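Local coordinates for protein actinorhodin polyketide putative beta-ketoacyl synthase 2 (Streptomyces coelicolor A3, PDB 1TQY) that probably serves as the chain length factor of the actinorhodin polyketide synthase, a member of the beta-ketoacyl-ACP synthase family, at residues N112-E123 against V135-Y145; S49-G57 against I213-A222. All blocks are in the same frame, centred on the assembly; numbering follows the deposited sequence.

Contact 1. Residues N112-E123 against V135-Y145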
loop_
_atom_site.group_PDB
_atom_site.type_symbol
_atom_site.label_atom_id
_atom_site.label_comp_id
_atom_site.label_asym_id
_atom_site.label_seq_id
_atom_site.Cartn_x
_atom_site.Cartn_y
_atom_site.Cartn_z
ATOM N N ASN B 112 4.439 0.294 4.391
ATOM C CA ASN B 112 4.306 -0.649 5.500
ATOM C C ASN B 112 4.516 -2.050 4.935
ATOM O O ASN B 112 3.873 -2.435 3.964
ATOM C CB ASN B 112 2.910 -0.547 6.124
ATOM C CG ASN B 112 2.891 -0.984 7.570
ATOM O OD1 ASN B 112 3.553 -1.959 7.943
ATOM N ND2 ASN B 112 2.123 -0.271 8.396
ATOM N N ALA B 113 5.415 -2.819 5.527
ATOM C CA ALA B 113 5.678 -4.155 5.009
ATOM C C ALA B 113 4.986 -5.301 5.752
ATOM O O ALA B 113 4.409 -6.196 5.129
ATOM C CB ALA B 113 7.182 -4.391 4.983
ATOM N N CYS B 114 5.046 -5.268 7.082
ATOM C CA CYS B 114 4.473 -6.314 7.929
ATOM C C CYS B 114 3.175 -5.911 8.594
ATOM O O CYS B 114 2.412 -6.768 9.024
ATOM C CB CYS B 114 5.457 -6.683 9.037
ATOM S SG CYS B 114 7.131 -6.975 8.458
ATOM N N GLY B 115 2.938 -4.607 8.694
ATOM C CA GLY B 115 1.738 -4.130 9.357
ATOM C C GLY B 115 1.896 -4.396 10.845
ATOM O O GLY B 115 3.003 -4.685 11.310
ATOM N N GLY B 116 0.800 -4.315 11.593
ATOM C CA GLY B 116 0.869 -4.559 13.022
ATOM C C GLY B 116 0.859 -6.041 13.309
ATOM O O GLY B 116 -0.104 -6.552 13.864
ATOM N N PHE B 117 1.939 -6.735 12.952
ATOM C CA PHE B 117 1.997 -8.174 13.138
ATOM C C PHE B 117 1.988 -8.683 14.590
ATOM O O PHE B 117 1.319 -9.670 14.867
ATOM C CB PHE B 117 3.189 -8.760 12.378
ATOM C CG PHE B 117 2.940 -10.155 11.869
ATOM C CD1 PHE B 117 2.035 -10.376 10.839
ATOM C CD2 PHE B 117 3.549 -11.250 12.469
ATOM C CE1 PHE B 117 1.733 -11.664 10.414
ATOM C CE2 PHE B 117 3.249 -12.546 12.048
ATOM C CZ PHE B 117 2.337 -12.750 11.021
ATOM N N ASP B 118 2.720 -8.040 15.503
ATOM C CA ASP B 118 2.712 -8.479 16.892
ATOM C C ASP B 118 1.260 -8.450 17.366
ATOM O O ASP B 118 0.763 -9.398 17.971
ATOM C CB ASP B 118 3.546 -7.554 17.782
ATOM C CG ASP B 118 3.457 -7.938 19.261
ATOM O OD1 ASP B 118 4.168 -8.865 19.696
ATOM O OD2 ASP B 118 2.669 -7.313 19.982
ATOM N N PHE B 119 0.578 -7.352 17.069
ATOM C CA PHE B 119 -0.809 -7.200 17.466
ATOM C C PHE B 119 -1.695 -8.279 16.856
ATOM O O PHE B 119 -2.465 -8.927 17.562
ATOM C CB PHE B 119 -1.338 -5.811 17.072
ATOM C CG PHE B 119 -2.631 -5.437 17.755
ATOM C CD1 PHE B 119 -3.835 -6.032 17.383
ATOM C CD2 PHE B 119 -2.632 -4.520 18.803
ATOM C CE1 PHE B 119 -5.021 -5.726 18.045
ATOM C CE2 PHE B 119 -3.816 -4.209 19.473
ATOM C CZ PHE B 119 -5.012 -4.814 19.090
ATOM N N THR B 120 -1.589 -8.499 15.551
ATOM C CA THR B 120 -2.455 -9.499 14.936
ATOM C C THR B 120 -2.166 -10.931 15.398
ATOM O O THR B 120 -3.081 -11.752 15.470
ATOM C CB THR B 120 -2.415 -9.408 13.374
ATOM O OG1 THR B 120 -3.559 -10.071 12.839
ATOM C CG2 THR B 120 -1.168 -10.083 12.803
ATOM N N HIS B 121 -0.905 -11.235 15.707
ATOM C CA HIS B 121 -0.554 -12.579 16.172
ATOM C C HIS B 121 -1.309 -12.866 17.474
ATOM O O HIS B 121 -1.926 -13.924 17.635
ATOM C CB HIS B 121 0.954 -12.688 16.407
ATOM C CG HIS B 121 1.414 -14.052 16.836
ATOM N ND1 HIS B 121 2.714 -14.306 17.217
ATOM C CD2 HIS B 121 0.748 -15.226 16.972
ATOM C CE1 HIS B 121 2.829 -15.574 17.571
ATOM N NE2 HIS B 121 1.652 -16.154 17.433
ATOM N N ARG B 122 -1.279 -11.915 18.400
ATOM C CA ARG B 122 -1.983 -12.095 19.670
ATOM C C ARG B 122 -3.484 -12.265 19.429
ATOM O O ARG B 122 -4.151 -13.029 20.136
ATOM C CB ARG B 122 -1.730 -10.895 20.599
ATOM C CG ARG B 122 -0.258 -10.648 20.877
ATOM C CD ARG B 122 -0.011 -9.329 21.566
ATOM N NE ARG B 122 1.420 -9.098 21.714
ATOM C CZ ARG B 122 2.221 -9.838 22.475
ATOM N NH1 ARG B 122 1.727 -10.853 23.166
ATOM N NH2 ARG B 122 3.521 -9.581 22.526
ATOM N N GLU B 123 -4.029 -11.571 18.434
ATOM C CA GLU B 123 -5.465 -11.697 18.164
ATOM C C GLU B 123 -5.781 -13.056 17.556
ATOM O O GLU B 123 -6.856 -13.616 17.791
ATOM C CB GLU B 123 -5.954 -10.559 17.253
ATOM C CG GLU B 123 -5.964 -9.175 17.921
ATOM C CD GLU B 123 -6.677 -9.161 19.279
ATOM O OE1 GLU B 123 -7.728 -9.831 19.413
ATOM O OE2 GLU B 123 -6.189 -8.461 20.203
ATOM N N VAL B 135 -11.615 -11.465 20.668
ATOM C CA VAL B 135 -10.898 -10.574 19.759
ATOM C C VAL B 135 -11.127 -9.100 20.054
ATOM O O VAL B 135 -12.256 -8.647 20.247
ATOM C CB VAL B 135 -11.247 -10.862 18.273
ATOM C CG1 VAL B 135 -10.637 -9.788 17.365
ATOM C CG2 VAL B 135 -10.706 -12.222 17.875
ATOM N N SER B 136 -10.023 -8.362 20.098
ATOM C CA SER B 136 -10.021 -6.930 20.375
ATOM C C SER B 136 -10.863 -6.095 19.423
ATOM O O SER B 136 -10.999 -6.413 18.239
ATOM C CB SER B 136 -8.589 -6.408 20.351
ATOM O OG SER B 136 -8.585 -4.995 20.388
ATOM N N VAL B 137 -11.416 -5.006 19.938
ATOM C CA VAL B 137 -12.219 -4.137 19.102
ATOM C C VAL B 137 -11.295 -3.306 18.200
ATOM O O VAL B 137 -11.765 -2.598 17.311
ATOM C CB VAL B 137 -13.121 -3.193 19.966
ATOM C CG1 VAL B 137 -14.198 -4.009 20.677
ATOM C CG2 VAL B 137 -12.272 -2.443 20.989
ATOM N N TYR B 138 -9.981 -3.405 18.426
ATOM C CA TYR B 138 -8.991 -2.667 17.626
ATOM C C TYR B 138 -8.332 -3.522 16.537
ATOM O O TYR B 138 -7.614 -2.999 15.682
ATOM C CB TYR B 138 -7.876 -2.098 18.508
ATOM C CG TYR B 138 -8.376 -1.313 19.683
ATOM C CD1 TYR B 138 -9.235 -0.222 19.502
ATOM C CD2 TYR B 138 -8.034 -1.689 20.987
ATOM C CE1 TYR B 138 -9.750 0.472 20.588
ATOM C CE2 TYR B 138 -8.541 -1.004 22.087
ATOM C CZ TYR B 138 -9.404 0.074 21.881
ATOM O OH TYR B 138 -9.944 0.746 22.957
ATOM N N GLU B 139 -8.563 -4.829 16.568
ATOM C CA GLU B 139 -7.959 -5.715 15.573
ATOM C C GLU B 139 -8.341 -5.285 14.163
ATOM O O GLU B 139 -7.602 -5.532 13.210
ATOM C CB GLU B 139 -8.397 -7.162 15.809
ATOM C CG GLU B 139 -7.993 -8.147 14.718
ATOM C CD GLU B 139 -6.483 -8.358 14.574
ATOM O OE1 GLU B 139 -5.675 -7.734 15.292
ATOM O OE2 GLU B 139 -6.101 -9.177 13.718
ATOM N N SER B 140 -9.492 -4.628 14.045
ATOM C CA SER B 140 -10.007 -4.160 12.759
ATOM C C SER B 140 -9.141 -3.100 12.088
ATOM O O SER B 140 -9.222 -2.917 10.876
ATOM C CB SER B 140 -11.429 -3.615 12.930
ATOM O OG SER B 140 -11.448 -2.588 13.911
ATOM N N PHE B 141 -8.307 -2.404 12.854
ATOM C CA PHE B 141 -7.470 -1.380 12.241
ATOM C C PHE B 141 -6.040 -1.289 12.770
ATOM O O PHE B 141 -5.258 -0.475 12.286
ATOM C CB PHE B 141 -8.130 -0.007 12.375
ATOM C CG PHE B 141 -8.246 0.473 13.795
ATOM C CD1 PHE B 141 -9.441 0.344 14.495
ATOM C CD2 PHE B 141 -7.159 1.057 14.433
ATOM C CE1 PHE B 141 -9.552 0.788 15.810
ATOM C CE2 PHE B 141 -7.260 1.503 15.750
ATOM C CZ PHE B 141 -8.461 1.369 16.436
ATOM N N ALA B 142 -5.698 -2.105 13.763
ATOM C CA ALA B 142 -4.347 -2.078 14.328
ATOM C C ALA B 142 -3.348 -2.852 13.482
ATOM O O ALA B 142 -2.148 -2.620 13.576
ATOM C CB ALA B 142 -4.364 -2.639 15.735
ATOM N N TRP B 143 -3.846 -3.759 12.650
ATOM C CA TRP B 143 -2.983 -4.585 11.810
ATOM C C TRP B 143 -2.815 -4.154 10.348
ATOM O O TRP B 143 -1.693 -4.126 9.851
ATOM C CB TRP B 143 -3.499 -6.024 11.821
ATOM C CG TRP B 143 -2.878 -6.894 10.754
ATOM C CD1 TRP B 143 -1.563 -7.251 10.651
ATOM C CD2 TRP B 143 -3.540 -7.465 9.616
ATOM N NE1 TRP B 143 -1.366 -8.005 9.519
ATOM C CE2 TRP B 143 -2.561 -8.151 8.865
ATOM C CE3 TRP B 143 -4.864 -7.462 9.156
ATOM C CZ2 TRP B 143 -2.859 -8.827 7.677
ATOM C CZ3 TRP B 143 -5.164 -8.134 7.974
ATOM C CH2 TRP B 143 -4.161 -8.808 7.248
ATOM N N PHE B 144 -3.923 -3.839 9.671
ATOM C CA PHE B 144 -3.883 -3.493 8.252
ATOM C C PHE B 144 -2.746 -2.544 7.867
ATOM O O PHE B 144 -2.285 -1.726 8.677
ATOM C CB PHE B 144 -5.286 -3.034 7.739
ATOM C CG PHE B 144 -5.639 -1.579 7.999
ATOM C CD1 PHE B 144 -5.322 -0.952 9.202
ATOM C CD2 PHE B 144 -6.359 -0.856 7.037
ATOM C CE1 PHE B 144 -5.719 0.385 9.450
ATOM C CE2 PHE B 144 -6.762 0.473 7.267
ATOM C CZ PHE B 144 -6.442 1.097 8.475
ATOM N N TYR B 145 -2.266 -2.695 6.635
ATOM C CA TYR B 145 -1.123 -1.927 6.151
ATOM C C TYR B 145 -1.253 -0.415 6.170
ATOM O O TYR B 145 -0.264 0.284 6.331
ATOM C CB TYR B 145 -0.745 -2.450 4.766
ATOM C CG TYR B 145 -0.520 -3.949 4.830
ATOM C CD1 TYR B 145 0.637 -4.480 5.412
ATOM C CD2 TYR B 145 -1.538 -4.835 4.475
ATOM C CE1 TYR B 145 0.762 -5.852 5.655
ATOM C CE2 TYR B 145 -1.423 -6.208 4.716
ATOM C CZ TYR B 145 -0.270 -6.705 5.314
ATOM O OH TYR B 145 -0.192 -8.043 5.620
HETATM O O HOH W 1 1.364 -8.640 7.601
#
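The hydroxyl T120 OG1 donates to E139 OE2 (2.8 Å), using the syn lone pair of the carboxylate, and so ties the start of helix 117-129 to the short helix 139-142 in the thiolase-like fold. E139 CG lies anti to its backbone N (chi1 172°), and a bend at chi2 brings the carboxylate toward T120 and F119. Its other oxygen, OE1, is buried without a polar partner and sits at the edge of the F119 ring, 3.3 Å from F119 CD1; ring and carboxylate are nearly coplanar. The aliphatic part of E123 slides past E139 in the opposite direction and presses on this same oxygen. The nearby E123 carboxylate might raise the E139 pKa somewhat, an effect that the salt bridge from E123 OE2 to K126 would offset. A142 CB sits over the centre of one F119 face, a CH-pi contact 3.7 Å from the ring centroid, while S136 OG meets the ring edge. At the far end of the pair, S136 N bonds nearly straight to E123 OE1 (2.8 Å), arriving from above the carboxylate plane. S136 OG accepts from Y138 N, a capping bond at the turn leading into the helix. T120 OG1 also lies over one face of the W143 indole, offset toward its rim, and T120 CB is 3.6 Å from W143 CD1. The CA atoms of G115 and of G116, the N-cap of the long helix, pass close to W143 O and A142 O respectively. H121 stacks on an aromatic side chain of the partner protein. G116 N meets W143 O at 3.0 Å, in the carbonyl plane and on a lone pair. Water 1 bridges the segments, donating to C114 O (2.6 Å) and accepting from Y145 OH.

Contact 2. Residues S49-G57 against I213-A222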
loop_
_atom_site.group_PDB
_atom_site.type_symbol
_atom_site.label_atom_id
_atom_site.label_comp_id
_atom_site.label_asym_id
_atom_site.label_seq_id
_atom_site.Cartn_x
_atom_site.Cartn_y
_atom_site.Cartn_z
ATOM N N SER B 49 16.477 -18.874 21.204
ATOM C CA SER B 49 17.419 -19.986 21.222
ATOM C C SER B 49 16.833 -21.210 20.550
ATOM O O SER B 49 17.552 -22.147 20.220
ATOM C CB SER B 49 17.779 -20.357 22.658
ATOM O OG SER B 49 16.670 -20.959 23.310
ATOM N N ARG B 50 15.524 -21.223 20.358
ATOM C CA ARG B 50 14.918 -22.380 19.733
ATOM C C ARG B 50 14.738 -22.221 18.228
ATOM O O ARG B 50 14.168 -23.084 17.569
ATOM C CB ARG B 50 13.589 -22.695 20.408
ATOM C CG ARG B 50 12.628 -21.529 20.471
ATOM C CD ARG B 50 11.614 -21.746 21.559
ATOM N NE ARG B 50 10.839 -22.976 21.356
ATOM C CZ ARG B 50 9.772 -23.304 22.079
ATOM N NH1 ARG B 50 9.139 -24.435 21.856
ATOM N NH2 ARG B 50 9.337 -22.496 23.032
ATOM N N TYR B 51 15.232 -21.114 17.688
ATOM C CA TYR B 51 15.146 -20.850 16.252
ATOM C C TYR B 51 16.546 -20.683 15.661
ATOM O O TYR B 51 17.486 -20.322 16.369
ATOM C CB TYR B 51 14.336 -19.579 16.005
ATOM C CG TYR B 51 12.937 -19.650 16.545
ATOM C CD1 TYR B 51 11.985 -20.482 15.965
ATOM C CD2 TYR B 51 12.565 -18.891 17.652
ATOM C CE1 TYR B 51 10.694 -20.551 16.481
ATOM C CE2 TYR B 51 11.282 -18.956 18.171
ATOM C CZ TYR B 51 10.352 -19.785 17.583
ATOM O OH TYR B 51 9.081 -19.834 18.089
ATOM N N PRO B 52 16.694 -20.929 14.350
ATOM C CA PRO B 52 17.971 -20.813 13.630
ATOM C C PRO B 52 18.599 -19.422 13.703
ATOM O O PRO B 52 19.788 -19.285 13.962
ATOM C CB PRO B 52 17.600 -21.166 12.192
ATOM C CG PRO B 52 16.406 -22.038 12.339
ATOM C CD PRO B 52 15.627 -21.394 13.450
ATOM N N ALA B 53 17.798 -18.393 13.449
ATOM C CA ALA B 53 18.284 -17.021 13.497
ATOM C C ALA B 53 18.005 -16.496 14.898
ATOM O O ALA B 53 16.950 -16.778 15.463
ATOM C CB ALA B 53 17.558 -16.174 12.462
ATOM N N THR B 54 18.940 -15.727 15.452
ATOM C CA THR B 54 18.783 -15.211 16.806
ATOM C C THR B 54 19.149 -13.749 16.988
ATOM O O THR B 54 18.965 -13.190 18.070
ATOM C CB THR B 54 19.659 -16.001 17.784
ATOM O OG1 THR B 54 21.034 -15.825 17.416
ATOM C CG2 THR B 54 19.316 -17.474 17.741
ATOM N N LEU B 55 19.673 -13.129 15.941
ATOM C CA LEU B 55 20.088 -11.735 16.036
ATOM C C LEU B 55 19.130 -10.779 15.341
ATOM O O LEU B 55 18.574 -11.105 14.296
ATOM C CB LEU B 55 21.487 -11.576 15.439
ATOM C CG LEU B 55 22.663 -12.251 16.148
ATOM C CD1 LEU B 55 23.947 -11.869 15.420
ATOM C CD2 LEU B 55 22.740 -11.801 17.604
ATOM N N ALA B 56 18.950 -9.600 15.930
ATOM C CA ALA B 56 18.070 -8.587 15.372
ATOM C C ALA B 56 18.395 -7.200 15.902
ATOM O O ALA B 56 19.050 -7.053 16.935
ATOM C CB ALA B 56 16.619 -8.920 15.672
ATOM N N GLY B 57 17.948 -6.184 15.168
ATOM C CA GLY B 57 18.160 -4.812 15.586
ATOM C C GLY B 57 16.963 -4.363 16.412
ATOM O O GLY B 57 15.956 -3.916 15.862
ATOM N N ILE B 213 17.977 -14.656 6.072
ATOM C CA ILE B 213 18.362 -14.137 7.372
ATOM C C ILE B 213 19.610 -14.796 7.953
ATOM O O ILE B 213 19.731 -16.018 7.965
ATOM C CB ILE B 213 17.174 -14.258 8.315
ATOM C CG1 ILE B 213 16.085 -13.305 7.799
ATOM C CG2 ILE B 213 17.557 -13.913 9.737
ATOM C CD1 ILE B 213 14.931 -13.154 8.715
ATOM N N SER B 214 20.547 -13.972 8.414
ATOM C CA SER B 214 21.781 -14.477 8.988
ATOM C C SER B 214 21.552 -15.315 10.230
ATOM O O SER B 214 20.742 -14.964 11.092
ATOM C CB SER B 214 22.725 -13.327 9.343
ATOM O OG SER B 214 23.809 -13.811 10.114
ATOM N N THR B 215 22.269 -16.431 10.320
ATOM C CA THR B 215 22.162 -17.291 11.484
ATOM C C THR B 215 23.402 -17.110 12.361
ATOM O O THR B 215 23.690 -17.942 13.214
ATOM C CB THR B 215 22.031 -18.785 11.100
ATOM O OG1 THR B 215 23.170 -19.189 10.330
ATOM C CG2 THR B 215 20.752 -19.026 10.298
ATOM N N ALA B 216 24.129 -16.016 12.163
ATOM C CA ALA B 216 25.332 -15.761 12.962
ATOM C C ALA B 216 24.978 -15.519 14.434
ATOM O O ALA B 216 23.823 -15.264 14.755
ATOM C CB ALA B 216 26.076 -14.546 12.407
ATOM N N THR B 217 25.968 -15.591 15.321
ATOM C CA THR B 217 25.721 -15.337 16.739
ATOM C C THR B 217 26.580 -14.167 17.209
ATOM O O THR B 217 26.404 -13.665 18.313
ATOM C CB THR B 217 26.020 -16.580 17.621
ATOM O OG1 THR B 217 27.373 -17.008 17.417
ATOM C CG2 THR B 217 25.055 -17.723 17.285
ATOM N N ASP B 218 27.516 -13.747 16.364
ATOM C CA ASP B 218 28.402 -12.619 16.668
ATOM C C ASP B 218 27.784 -11.374 16.043
ATOM O O ASP B 218 27.850 -11.180 14.832
ATOM C CB ASP B 218 29.794 -12.868 16.069
ATOM C CG ASP B 218 30.788 -11.763 16.399
ATOM O OD1 ASP B 218 30.450 -10.846 17.182
ATOM O OD2 ASP B 218 31.922 -11.815 15.874
ATOM N N PRO B 219 27.181 -10.509 16.868
ATOM C CA PRO B 219 26.534 -9.270 16.424
ATOM C C PRO B 219 27.408 -8.362 15.567
ATOM O O PRO B 219 26.900 -7.661 14.698
ATOM C CB PRO B 219 26.132 -8.597 17.733
ATOM C CG PRO B 219 25.894 -9.744 18.640
ATOM C CD PRO B 219 27.071 -10.653 18.328
ATOM N N ASP B 220 28.716 -8.365 15.815
ATOM C CA ASP B 220 29.619 -7.519 15.045
ATOM C C ASP B 220 29.898 -8.093 13.671
ATOM O O ASP B 220 30.413 -7.391 12.802
ATOM C CB ASP B 220 30.965 -7.340 15.746
ATOM C CG ASP B 220 30.835 -6.774 17.133
ATOM O OD1 ASP B 220 30.124 -5.759 17.312
ATOM O OD2 ASP B 220 31.465 -7.340 18.053
ATOM N N ARG B 221 29.575 -9.366 13.472
ATOM C CA ARG B 221 29.853 -10.004 12.190
ATOM C C ARG B 221 28.718 -10.868 11.666
ATOM O O ARG B 221 28.921 -12.030 11.317
ATOM C CB ARG B 221 31.122 -10.856 12.308
ATOM C CG ARG B 221 32.393 -10.082 12.611
ATOM C CD ARG B 221 33.447 -10.395 11.564
ATOM N NE ARG B 221 33.399 -9.463 10.456
ATOM C CZ ARG B 221 33.931 -9.678 9.256
ATOM N NH1 ARG B 221 34.560 -10.817 8.987
ATOM N NH2 ARG B 221 33.837 -8.736 8.324
ATOM N N ALA B 222 27.528 -10.293 11.585
ATOM C CA ALA B 222 26.373 -11.038 11.106
ATOM C C ALA B 222 25.769 -10.418 9.854
ATOM O O ALA B 222 25.301 -11.121 8.957
ATOM C CB ALA B 222 25.320 -11.125 12.208
HETATM O O HOH W 2 21.821 -17.629 15.402
HETATM O O HOH W 3 21.270 -14.989 13.818
HETATM O O HOH W 4 19.718 -12.053 11.875
#
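L55 is the main bump of this contact: its isobutyl end enters a hollow in the loop 213-222, which follows helix 201-208 in the ketosynthase-like fold. The floor is backbone as much as side chain. L55 CD1 touches A222 CB at 3.6 Å and A216 O at 3.5 Å, and it also lies against the peptide from T217 to P219. The second branch, CD2, meets P219 CG at 3.9 Å, the leucine crossing the proline ring at about a right angle. With L55 CG anti to its carbonyl carbon (chi1 -66°), both methyls enter this pocket. Earlier in the segment a smaller knob, A53 CB, rests on I213 CG2 (3.5 Å), and T215 CB and CG2 lean on the P52 carbonyl. S214 OG accepts from A216 N, an ST turn that bends the loop there. No direct hydrogen bond joins the segments; waters fill the seam. Water 2 bonds to P52 O, T54 OG1 and T215 O, and water 4 donates to L55 O and, at longer range, to S214 O. Between them, water 3 accepts from T54 N at 2.9 Å and lies within hydrogen-bonding distance of both S214 O (2.8 Å) and A216 O (2.7 Å).

Overall arrangement
Contact 2 brackets contact 1 along the chain: 49-57 comes first, then 112-123 and 135-145, and 213-222 closes the loop. All four segments lie in the N-terminal beta-ketoacyl synthase region. The contact centres lie about 26 Å apart, and the nearest atoms stay about 8 Å from each other. Contact 1 follows strand 106-111 and links helix 117-129 to helix 139-142. In contact 2, strand 55-57, paired with 40-42, meets the loop before strand 238-246. Helix 201-208 connects the regions: W202 packs on F117, while W204 donates to A53 O. Both contacts lie well out from the chain centre and reach the partner protein, through F117 and H121 in contact 1 and R50 and Y51 in contact 2.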